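Local coordinates for protein lysin (Bacillus phage PBC5, PDB 6ILU) that probably recognises and binds the bacterial cell wall through its SH3b-type binding domain, thereby targeting the phage endolysin to its peptidoglycan substrate, at residues G91-S99 with Y121-K131; V6-V14 with Y112-G120. One frame throughout, in Å; residues are numbered along the deposited sequence.

Contact 1 of 2, residues G91-S99 with Y121-K131; sequences GVNFYDGPS and YVDIGGNRWIK. With SO4 (sulfate ion), chain C; EDO (1,2-ethanediol), chain H; EDO (1,2-ethanediol), chain L; EDO (1,2-ethanediol), chain I.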
loop_
_atom_site.group_PDB
_atom_site.type_symbol
_atom_site.label_atom_id
_atom_site.label_comp_id
_atom_site.label_asym_id
_atom_site.label_seq_id
_atom_site.Cartn_x
_atom_site.Cartn_y
_atom_site.Cartn_z
ATOM N N GLY A 91 -8.016 -22.584 -0.908
ATOM C CA GLY A 91 -6.672 -22.046 -0.773
ATOM C C GLY A 91 -6.264 -21.050 -1.857
ATOM O O GLY A 91 -6.577 -21.237 -3.037
ATOM N N VAL A 92 -5.540 -20.001 -1.449
ATOM C CA VAL A 92 -5.018 -19.037 -2.411
ATOM C C VAL A 92 -3.506 -18.947 -2.188
ATOM O O VAL A 92 -3.066 -18.664 -1.064
ATOM C CB VAL A 92 -5.663 -17.647 -2.242
ATOM C CG1 VAL A 92 -5.003 -16.615 -3.193
ATOM C CG2 VAL A 92 -7.200 -17.754 -2.498
ATOM N N ASN A 93 -2.740 -19.209 -3.249
ATOM C CA ASN A 93 -1.288 -19.250 -3.114
ATOM C C ASN A 93 -0.679 -17.863 -2.964
ATOM O O ASN A 93 -1.151 -16.907 -3.574
ATOM C CB ASN A 93 -0.676 -19.878 -4.346
ATOM C CG ASN A 93 -1.039 -21.361 -4.486
ATOM O OD1 ASN A 93 -1.163 -22.063 -3.484
ATOM N ND2 ASN A 93 -1.175 -21.813 -5.711
ATOM N N PHE A 94 0.430 -17.786 -2.237
ATOM C CA PHE A 94 1.220 -16.558 -2.245
ATOM C C PHE A 94 2.691 -16.877 -2.474
ATOM O O PHE A 94 3.189 -18.028 -2.195
ATOM C CB PHE A 94 1.022 -15.691 -0.933
ATOM C CG PHE A 94 1.394 -16.359 0.369
ATOM C CD1 PHE A 94 2.700 -16.393 0.806
ATOM C CD2 PHE A 94 0.400 -16.944 1.170
ATOM C CE1 PHE A 94 3.040 -17.005 1.999
ATOM C CE2 PHE A 94 0.711 -17.556 2.378
ATOM C CZ PHE A 94 2.042 -17.582 2.802
ATOM N N TYR A 95 3.389 -15.824 -2.936
ATOM C CA TYR A 95 4.749 -15.948 -3.476
ATOM C C TYR A 95 5.676 -14.954 -2.803
ATOM O O TYR A 95 5.211 -14.011 -2.135
ATOM C CB TYR A 95 4.753 -15.711 -5.007
ATOM C CG TYR A 95 3.868 -16.728 -5.707
ATOM C CD1 TYR A 95 4.407 -17.901 -6.225
ATOM C CD2 TYR A 95 2.494 -16.522 -5.809
ATOM C CE1 TYR A 95 3.570 -18.866 -6.856
ATOM C CE2 TYR A 95 1.652 -17.486 -6.453
ATOM C CZ TYR A 95 2.219 -18.630 -6.936
ATOM O OH TYR A 95 1.413 -19.565 -7.548
ATOM N N ASP A 96 6.977 -15.132 -2.976
ATOM C CA ASP A 96 7.911 -14.165 -2.327
ATOM C C ASP A 96 8.191 -12.877 -3.120
ATOM O O ASP A 96 9.032 -12.036 -2.721
ATOM C CB ASP A 96 9.210 -14.887 -1.961
ATOM C CG ASP A 96 10.112 -15.203 -3.150
ATOM O OD1 ASP A 96 9.734 -15.011 -4.313
ATOM O OD2 ASP A 96 11.245 -15.678 -2.898
ATOM N N GLY A 97 7.464 -12.694 -4.196
ATOM C CA GLY A 97 7.469 -11.438 -4.940
ATOM C C GLY A 97 6.559 -11.655 -6.113
ATOM O O GLY A 97 6.089 -12.760 -6.350
ATOM N N PRO A 98 6.334 -10.607 -6.902
ATOM C CA PRO A 98 5.621 -10.765 -8.168
ATOM C C PRO A 98 6.292 -11.839 -9.035
ATOM O O PRO A 98 7.503 -11.749 -9.295
ATOM C CB PRO A 98 5.758 -9.385 -8.833
ATOM C CG PRO A 98 6.153 -8.483 -7.754
ATOM C CD PRO A 98 6.887 -9.255 -6.713
ATOM N N SER A 99 5.527 -12.839 -9.464
ATOM C CA SER A 99 6.040 -13.953 -10.279
ATOM C C SER A 99 7.196 -14.659 -9.571
ATOM O O SER A 99 8.117 -15.167 -10.201
ATOM C CB SER A 99 6.489 -13.477 -11.669
ATOM O OG SER A 99 5.396 -12.893 -12.362
ATOM N N TYR A 121 0.374 -8.551 -9.096
ATOM C CA TYR A 121 0.378 -9.206 -7.783
ATOM C C TYR A 121 0.229 -8.152 -6.715
ATOM O O TYR A 121 0.743 -7.042 -6.877
ATOM C CB TYR A 121 1.709 -9.925 -7.506
ATOM C CG TYR A 121 1.895 -11.198 -8.330
ATOM C CD1 TYR A 121 1.891 -12.427 -7.694
ATOM C CD2 TYR A 121 2.150 -11.134 -9.695
ATOM C CE1 TYR A 121 2.065 -13.600 -8.445
ATOM C CE2 TYR A 121 2.295 -12.315 -10.446
ATOM C CZ TYR A 121 2.271 -13.521 -9.786
ATOM O OH TYR A 121 2.453 -14.702 -10.459
ATOM N N VAL A 122 -0.385 -8.542 -5.605
ATOM C CA VAL A 122 -0.526 -7.642 -4.451
ATOM C C VAL A 122 0.100 -8.269 -3.219
ATOM O O VAL A 122 -0.012 -9.478 -2.983
ATOM C CB VAL A 122 -2.028 -7.284 -4.226
ATOM C CG1 VAL A 122 -2.961 -8.557 -4.014
ATOM C CG2 VAL A 122 -2.193 -6.291 -3.042
ATOM N N ASP A 123 0.852 -7.444 -2.482
ATOM C CA ASP A 123 1.479 -7.855 -1.242
ATOM C C ASP A 123 0.465 -7.652 -0.134
ATOM O O ASP A 123 0.034 -6.511 0.108
ATOM C CB ASP A 123 2.779 -7.020 -1.022
ATOM C CG ASP A 123 3.563 -7.422 0.211
ATOM O OD1 ASP A 123 3.167 -8.369 0.923
ATOM O OD2 ASP A 123 4.583 -6.742 0.489
ATOM N N ILE A 124 0.094 -8.725 0.567
ATOM C CA ILE A 124 -0.844 -8.590 1.675
ATOM C C ILE A 124 -0.150 -8.386 3.030
ATOM O O ILE A 124 -0.788 -8.444 4.089
ATOM C CB ILE A 124 -1.777 -9.833 1.787
ATOM C CG1 ILE A 124 -0.930 -11.117 1.873
ATOM C CG2 ILE A 124 -2.698 -9.832 0.589
ATOM C CD1 ILE A 124 -1.737 -12.402 2.386
ATOM N N GLY A 125 1.155 -8.134 2.988
ATOM C CA GLY A 125 1.941 -7.879 4.180
ATOM C C GLY A 125 2.765 -9.088 4.544
ATOM O O GLY A 125 2.359 -10.227 4.274
ATOM N N GLY A 126 3.940 -8.853 5.100
ATOM C CA GLY A 126 4.823 -9.955 5.418
ATOM C C GLY A 126 5.496 -10.539 4.194
ATOM O O GLY A 126 5.904 -11.692 4.221
ATOM N N ASN A 127 5.578 -9.747 3.114
ATOM C CA ASN A 127 6.194 -10.180 1.859
ATOM C C ASN A 127 5.488 -11.420 1.277
ATOM O O ASN A 127 6.114 -12.460 1.019
ATOM C CB ASN A 127 7.664 -10.526 1.992
ATOM C CG ASN A 127 8.336 -10.649 0.608
ATOM O OD1 ASN A 127 8.197 -9.728 -0.226
ATOM N ND2 ASN A 127 9.077 -11.769 0.358
ATOM N N ARG A 128 4.188 -11.299 1.164
ATOM C CA ARG A 128 3.321 -12.370 0.657
ATOM C C ARG A 128 2.527 -11.847 -0.509
ATOM O O ARG A 128 1.635 -10.997 -0.329
ATOM C CB ARG A 128 2.386 -12.869 1.766
ATOM C CG ARG A 128 3.170 -13.507 2.906
ATOM C CD ARG A 128 2.174 -14.021 3.987
ATOM N NE ARG A 128 1.447 -12.871 4.555
ATOM C CZ ARG A 128 0.340 -12.965 5.311
ATOM N NH1 ARG A 128 -0.176 -14.164 5.593
ATOM N NH2 ARG A 128 -0.249 -11.842 5.758
ATOM N N TRP A 129 2.901 -12.318 -1.694
ATOM C CA TRP A 129 2.373 -11.733 -2.952
ATOM C C TRP A 129 1.380 -12.700 -3.586
ATOM O O TRP A 129 1.718 -13.868 -3.850
ATOM C CB TRP A 129 3.500 -11.443 -3.919
ATOM C CG TRP A 129 4.428 -10.403 -3.380
ATOM C CD1 TRP A 129 5.450 -10.585 -2.453
ATOM C CD2 TRP A 129 4.469 -9.022 -3.763
ATOM N NE1 TRP A 129 6.096 -9.377 -2.227
ATOM C CE2 TRP A 129 5.529 -8.418 -3.042
ATOM C CE3 TRP A 129 3.709 -8.239 -4.652
ATOM C CZ2 TRP A 129 5.846 -7.059 -3.181
ATOM C CZ3 TRP A 129 4.025 -6.870 -4.783
ATOM C CH2 TRP A 129 5.091 -6.309 -4.052
ATOM N N ILE A 130 0.175 -12.202 -3.840
ATOM C CA ILE A 130 -0.931 -12.992 -4.456
ATOM C C ILE A 130 -1.306 -12.429 -5.816
ATOM O O ILE A 130 -1.357 -11.214 -6.005
ATOM C CB ILE A 130 -2.169 -12.955 -3.513
ATOM C CG1 ILE A 130 -1.791 -13.611 -2.173
ATOM C CG2 ILE A 130 -3.441 -13.605 -4.181
ATOM C CD1 ILE A 130 -2.919 -13.656 -1.081
ATOM N N LYS A 131 -1.617 -13.296 -6.763
ATOM C CA LYS A 131 -2.074 -12.822 -8.062
ATOM C C LYS A 131 -3.378 -12.061 -7.896
ATOM O O LYS A 131 -4.310 -12.556 -7.222
ATOM C CB LYS A 131 -2.324 -13.991 -9.012
ATOM C CG LYS A 131 -1.064 -14.685 -9.474
ATOM C CD LYS A 131 -1.379 -15.850 -10.403
ATOM C CE LYS A 131 -0.165 -16.747 -10.616
ATOM N NZ LYS A 131 -0.585 -17.948 -11.393
HETATM S S SO4 C . -1.739 -19.402 -8.651
HETATM O O1 SO4 C . -0.461 -19.608 -9.310
HETATM O O2 SO4 C . -1.696 -18.348 -7.646
HETATM O O3 SO4 C . -2.664 -19.049 -9.748
HETATM O O4 SO4 C . -2.135 -20.645 -8.018
HETATM C C1 EDO H . 5.447 -5.487 3.375
HETATM O O1 EDO H . 5.345 -6.860 2.980
HETATM C C2 EDO H . 5.861 -5.365 4.839
HETATM O O2 EDO H . 5.223 -6.350 5.658
HETATM C C1 EDO L . 11.353 -11.663 -6.031
HETATM O O1 EDO L . 10.592 -10.523 -6.407
HETATM C C2 EDO L . 10.695 -12.904 -6.624
HETATM O O2 EDO L . 11.380 -14.102 -6.198
HETATM C C1 EDO I . -3.135 -14.487 8.236
HETATM O O1 EDO I . -2.789 -14.957 6.907
HETATM C C2 EDO I . -2.007 -13.715 8.902
HETATM O O2 EDO I . -1.737 -12.418 8.307
HETATM O O HOH W 1 -1.763 -16.219 -6.236
HETATM O O HOH W 2 3.132 -14.803 -13.486
#
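Strand 92-95 meets strand 129-131 in an antiparallel sense, their short axes at 130°, and a single hydrogen-bonded pair joins them: Tyr95 N donates to Trp129 O at 2.7 Å and Trp129 N returns a bond to Tyr95 O at 2.9 Å. Before the bridge, Val92 CG1 packs on Ile130 CG2 at 3.5 Å. After it, Gly97 CA sits above the five-membered ring of Trp129, 3.5 Å from its centroid, and Pro98 CD lies over the six-membered ring, two CH-pi contacts on one face; Asp123 CB backs the opposite face. Rotation of the indole is fixed at its edge by Trp129 NE1, which donates in the ring plane to Asn127 OD1, while Asn127 ND2 reaches Asp96 O at 3.1 Å. Pro98 CA likewise lies over a face of the Tyr121 ring, 4.0 Å from its centroid, and the edge of that ring meets Tyr95 CD2. A chi1 of 60° turns the Phe94 ring so that one face takes the aliphatic part of Arg128, whose CD is 3.8 Å from the centroid. A bend at chi3 of -63° then brings Arg128 NE to Gly125 O in a nearly straight bond. At the other end Tyr95 OH and Lys131 NZ donate to O1 of a sulfate, probably from the crystallisation liquor, Asn93 ND2 donates to its O4, and His134 NE2 also bonds the ion. CH-pi and aliphatic packing thus surround one two-bond bridge, beside a cluster of donors that can hold an anion; any link to cell-wall ligands remains open.

Contact 2 of 2, residues V6-V14 with Y112-G120; sequences VSEPEGIGV and YNAHNRVGG. With SO4 (sulfate ion), chain G; EDO (1,2-ethanediol), chain J; EDO (1,2-ethanediol), chain I; SO4 (sulfate ion), chain D.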
loop_
_atom_site.group_PDB
_atom_site.type_symbol
_atom_site.label_atom_id
_atom_site.label_comp_id
_atom_site.label_asym_id
_atom_site.label_seq_id
_atom_site.Cartn_x
_atom_site.Cartn_y
_atom_site.Cartn_z
ATOM N N VAL A 6 -15.836 -4.766 -7.916
ATOM C CA VAL A 6 -14.838 -4.372 -8.910
ATOM C C VAL A 6 -13.643 -3.776 -8.151
ATOM O O VAL A 6 -13.789 -2.990 -7.201
ATOM C CB VAL A 6 -15.401 -3.364 -9.960
ATOM C CG1 VAL A 6 -14.364 -3.039 -11.013
ATOM C CG2 VAL A 6 -16.613 -3.931 -10.650
ATOM N N SER A 7 -12.452 -4.177 -8.556
ATOM C CA SER A 7 -11.258 -3.771 -7.830
ATOM C C SER A 7 -10.803 -2.382 -8.246
ATOM O O SER A 7 -11.039 -1.938 -9.382
ATOM C CB SER A 7 -10.097 -4.773 -8.026
ATOM O OG SER A 7 -10.388 -6.026 -7.409
ATOM N N GLU A 8 -10.178 -1.685 -7.310
ATOM C CA GLU A 8 -9.501 -0.425 -7.629
ATOM C C GLU A 8 -8.391 -0.710 -8.634
ATOM O O GLU A 8 -7.494 -1.504 -8.373
ATOM C CB GLU A 8 -8.919 0.224 -6.363
ATOM C CG GLU A 8 -9.959 0.676 -5.342
ATOM C CD GLU A 8 -10.741 1.891 -5.822
ATOM O OE1 GLU A 8 -10.276 2.568 -6.771
ATOM O OE2 GLU A 8 -11.817 2.168 -5.242
ATOM N N PRO A 9 -8.419 -0.045 -9.793
ATOM C CA PRO A 9 -7.421 -0.400 -10.799
ATOM C C PRO A 9 -6.003 0.066 -10.480
ATOM O O PRO A 9 -5.057 -0.462 -11.075
ATOM C CB PRO A 9 -7.943 0.290 -12.063
ATOM C CG PRO A 9 -8.809 1.372 -11.580
ATOM C CD PRO A 9 -9.431 0.885 -10.307
ATOM N N GLU A 10 -5.827 1.039 -9.579
ATOM C CA GLU A 10 -4.475 1.483 -9.255
ATOM C C GLU A 10 -4.456 1.804 -7.773
ATOM O O GLU A 10 -5.517 2.058 -7.196
ATOM C CB GLU A 10 -4.049 2.718 -10.035
ATOM C CG GLU A 10 -4.961 3.916 -9.827
ATOM C CD GLU A 10 -4.521 5.174 -10.618
ATOM O OE1 GLU A 10 -3.526 5.103 -11.392
ATOM O OE2 GLU A 10 -5.178 6.234 -10.437
ATOM N N GLY A 11 -3.272 1.806 -7.181
ATOM C CA GLY A 11 -3.149 2.270 -5.793
ATOM C C GLY A 11 -3.295 1.202 -4.739
ATOM O O GLY A 11 -3.803 0.106 -5.005
ATOM N N ILE A 12 -2.918 1.564 -3.508
ATOM C CA ILE A 12 -3.046 0.648 -2.376
ATOM C C ILE A 12 -3.758 1.291 -1.191
ATOM O O ILE A 12 -3.921 0.651 -0.148
ATOM C CB ILE A 12 -1.686 0.115 -1.923
ATOM C CG1 ILE A 12 -0.725 1.276 -1.580
ATOM C CG2 ILE A 12 -1.049 -0.800 -3.025
ATOM C CD1 ILE A 12 0.570 0.798 -0.840
ATOM N N GLY A 13 -4.181 2.556 -1.307
ATOM C CA GLY A 13 -4.897 3.172 -0.186
ATOM C C GLY A 13 -5.097 4.661 -0.461
ATOM O O GLY A 13 -4.721 5.140 -1.544
ATOM N N VAL A 14 -5.671 5.369 0.494
ATOM C CA VAL A 14 -5.901 6.813 0.400
ATOM C C VAL A 14 -5.436 7.477 1.711
ATOM O O VAL A 14 -5.855 7.073 2.809
ATOM C CB VAL A 14 -7.405 7.124 0.137
ATOM C CG1 VAL A 14 -7.637 8.621 0.109
ATOM C CG2 VAL A 14 -7.886 6.478 -1.176
ATOM N N TYR A 112 -7.008 -8.449 4.315
ATOM C CA TYR A 112 -5.671 -7.871 4.441
ATOM C C TYR A 112 -5.611 -6.444 3.957
ATOM O O TYR A 112 -6.468 -6.008 3.191
ATOM C CB TYR A 112 -4.642 -8.691 3.657
ATOM C CG TYR A 112 -4.674 -10.152 4.032
ATOM C CD1 TYR A 112 -5.476 -11.056 3.323
ATOM C CD2 TYR A 112 -3.919 -10.612 5.095
ATOM C CE1 TYR A 112 -5.516 -12.411 3.705
ATOM C CE2 TYR A 112 -3.956 -11.965 5.497
ATOM C CZ TYR A 112 -4.759 -12.844 4.765
ATOM O OH TYR A 112 -4.818 -14.159 5.140
ATOM N N ASN A 113 -4.602 -5.698 4.417
ATOM C CA ASN A 113 -4.313 -4.408 3.783
ATOM C C ASN A 113 -3.353 -4.578 2.628
ATOM O O ASN A 113 -2.383 -5.346 2.731
ATOM C CB ASN A 113 -3.704 -3.420 4.796
ATOM C CG ASN A 113 -4.686 -2.958 5.827
ATOM O OD1 ASN A 113 -5.887 -2.949 5.612
ATOM N ND2 ASN A 113 -4.169 -2.554 6.970
ATOM N N ALA A 114 -3.622 -3.885 1.509
ATOM C CA ALA A 114 -2.706 -3.862 0.356
ATOM C C ALA A 114 -1.420 -3.133 0.756
ATOM O O ALA A 114 -1.504 -1.956 1.103
ATOM C CB ALA A 114 -3.368 -3.127 -0.799
ATOM N N HIS A 115 -0.267 -3.815 0.722
ATOM C CA HIS A 115 1.013 -3.201 1.085
ATOM C C HIS A 115 1.828 -2.710 -0.117
ATOM O O HIS A 115 2.697 -1.836 0.046
ATOM C CB HIS A 115 1.883 -4.174 1.886
ATOM C CG HIS A 115 1.446 -4.318 3.312
ATOM N ND1 HIS A 115 0.232 -4.876 3.661
ATOM C CD2 HIS A 115 2.077 -4.018 4.471
ATOM C CE1 HIS A 115 0.127 -4.899 4.985
ATOM N NE2 HIS A 115 1.223 -4.368 5.503
ATOM N N ASN A 116 1.524 -3.262 -1.310
ATOM C CA ASN A 116 2.172 -2.838 -2.553
ATOM C C ASN A 116 1.499 -3.623 -3.655
ATOM O O ASN A 116 0.910 -4.670 -3.388
ATOM C CB ASN A 116 3.721 -3.082 -2.535
ATOM C CG ASN A 116 4.489 -1.874 -2.036
ATOM O OD1 ASN A 116 4.225 -0.763 -2.489
ATOM N ND2 ASN A 116 5.515 -2.081 -1.195
ATOM N N ARG A 117 1.580 -3.131 -4.883
ATOM C CA ARG A 117 1.024 -3.840 -6.040
ATOM C C ARG A 117 1.982 -3.667 -7.191
ATOM O O ARG A 117 2.317 -2.514 -7.589
ATOM C CB ARG A 117 -0.349 -3.281 -6.474
ATOM C CG ARG A 117 -1.479 -3.532 -5.551
ATOM C CD ARG A 117 -2.633 -2.660 -6.010
ATOM N NE ARG A 117 -3.350 -3.214 -7.167
ATOM C CZ ARG A 117 -4.487 -2.694 -7.616
ATOM N NH1 ARG A 117 -5.022 -1.583 -7.062
ATOM N NH2 ARG A 117 -5.112 -3.286 -8.633
ATOM N N VAL A 118 2.421 -4.796 -7.757
ATOM C CA VAL A 118 3.436 -4.832 -8.815
ATOM C C VAL A 118 3.128 -5.969 -9.770
ATOM O O VAL A 118 2.954 -7.108 -9.314
ATOM C CB VAL A 118 4.880 -5.088 -8.250
ATOM C CG1 VAL A 118 5.877 -5.095 -9.347
ATOM C CG2 VAL A 118 5.219 -4.053 -7.178
ATOM N N GLY A 119 3.091 -5.694 -11.074
ATOM C CA GLY A 119 3.079 -6.792 -12.037
ATOM C C GLY A 119 1.925 -7.764 -11.928
ATOM O O GLY A 119 2.083 -8.940 -12.300
ATOM N N GLY A 120 0.772 -7.276 -11.484
ATOM C CA GLY A 120 -0.400 -8.135 -11.358
ATOM C C GLY A 120 -0.458 -8.924 -10.066
ATOM O O GLY A 120 -1.250 -9.895 -9.957
HETATM S S SO4 G . -12.577 -7.497 -9.818
HETATM O O1 SO4 G . -11.802 -7.628 -8.583
HETATM O O2 SO4 G . -12.205 -6.278 -10.549
HETATM O O3 SO4 G . -13.999 -7.455 -9.478
HETATM O O4 SO4 G . -12.314 -8.661 -10.661
HETATM C C1 EDO J . -0.708 -0.065 -8.855
HETATM O O1 EDO J . -1.350 1.187 -9.148
HETATM C C2 EDO J . 0.405 0.293 -7.882
HETATM O O2 EDO J . -0.229 0.906 -6.753
HETATM C C1 EDO I . -3.135 -14.487 8.236
HETATM O O1 EDO I . -2.789 -14.957 6.907
HETATM C C2 EDO I . -2.007 -13.715 8.902
HETATM O O2 EDO I . -1.737 -12.418 8.307
HETATM S S SO4 D . -6.083 -0.477 9.516
HETATM O O1 SO4 D . -5.154 0.623 9.240
HETATM O O2 SO4 D . -6.417 -0.479 10.935
HETATM O O3 SO4 D . -5.485 -1.756 9.159
HETATM O O4 SO4 D . -7.317 -0.311 8.758
#
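Arg117 reaches across to the 6-14 segment and holds two of its backbone carbonyls, tying the N-terminal segment to the strand 116-118 region of a domain of the SH3b class, an all-beta fold. Two guanidinium nitrogens close end-on upon one acceptor: Arg117 NH1 lies 2.8 Å and Arg117 NH2 3.0 Å from Glu8 O. The second of these approaches nearly in line with the carbonyl bond, whereas NH1 comes from above the carbonyl plane. Arg117 NH1 also donates to Gly11 O at 2.9 Å, in the plane of that carbonyl and with an angle of 167° at the hydrogen. All three bonds lie close to the guanidinium plane, so the two carbonyls at its edge fix the rotation of the group. The route there includes a bend at chi3 of 79°, and the aliphatic part of the side chain runs past Ile12 in the opposite direction, with Ile12 CG2 3.7 Å from Arg117 CG.

Ile12 carries the apolar half of the contact. Its CB packs against Ala114 CB at 3.8 Å, its CG2 also meets Asn116 CA, and its CD1 lies by His115 O. The side chain of Ile12 also touches Trp79 and Val48, which places it among strands 75-84 and 46-52 of the larger antiparallel sheet.

In the next shell, Glu132 OE2 forms a salt bridge with Arg117 NE, balancing the charge of the arginine while NH1 and NH2 serve the carbonyls; Gly51 N bonds to Asn116 OD1 and Trp53 NE1 to His115 O. Within the 112-120 segment, His115 ND1 donates to Asn113 O at 2.8 Å, 49° out of that carbonyl's plane.

The centre of contact 2 is about 6 Å from the centre of the chain, that of contact 1 about 13 Å, yet both are only partly buried. They share the three-stranded antiparallel sheet: strands 116-118 and 121-123 are neighbours in it, and probable backbone bonds Asp123 O to His115 N (2.8 Å) and Asp123 N to Asn116 O (2.9 Å) join the two contacts directly. Chemistry differs with place. Contact 1, toward the outer edge strand 129-131, relies on aromatic faces and a beta bridge; contact 2 relies on one arginine gripping carbonyls and one isoleucine packed against the larger sheet. Along the sequence their segments alternate.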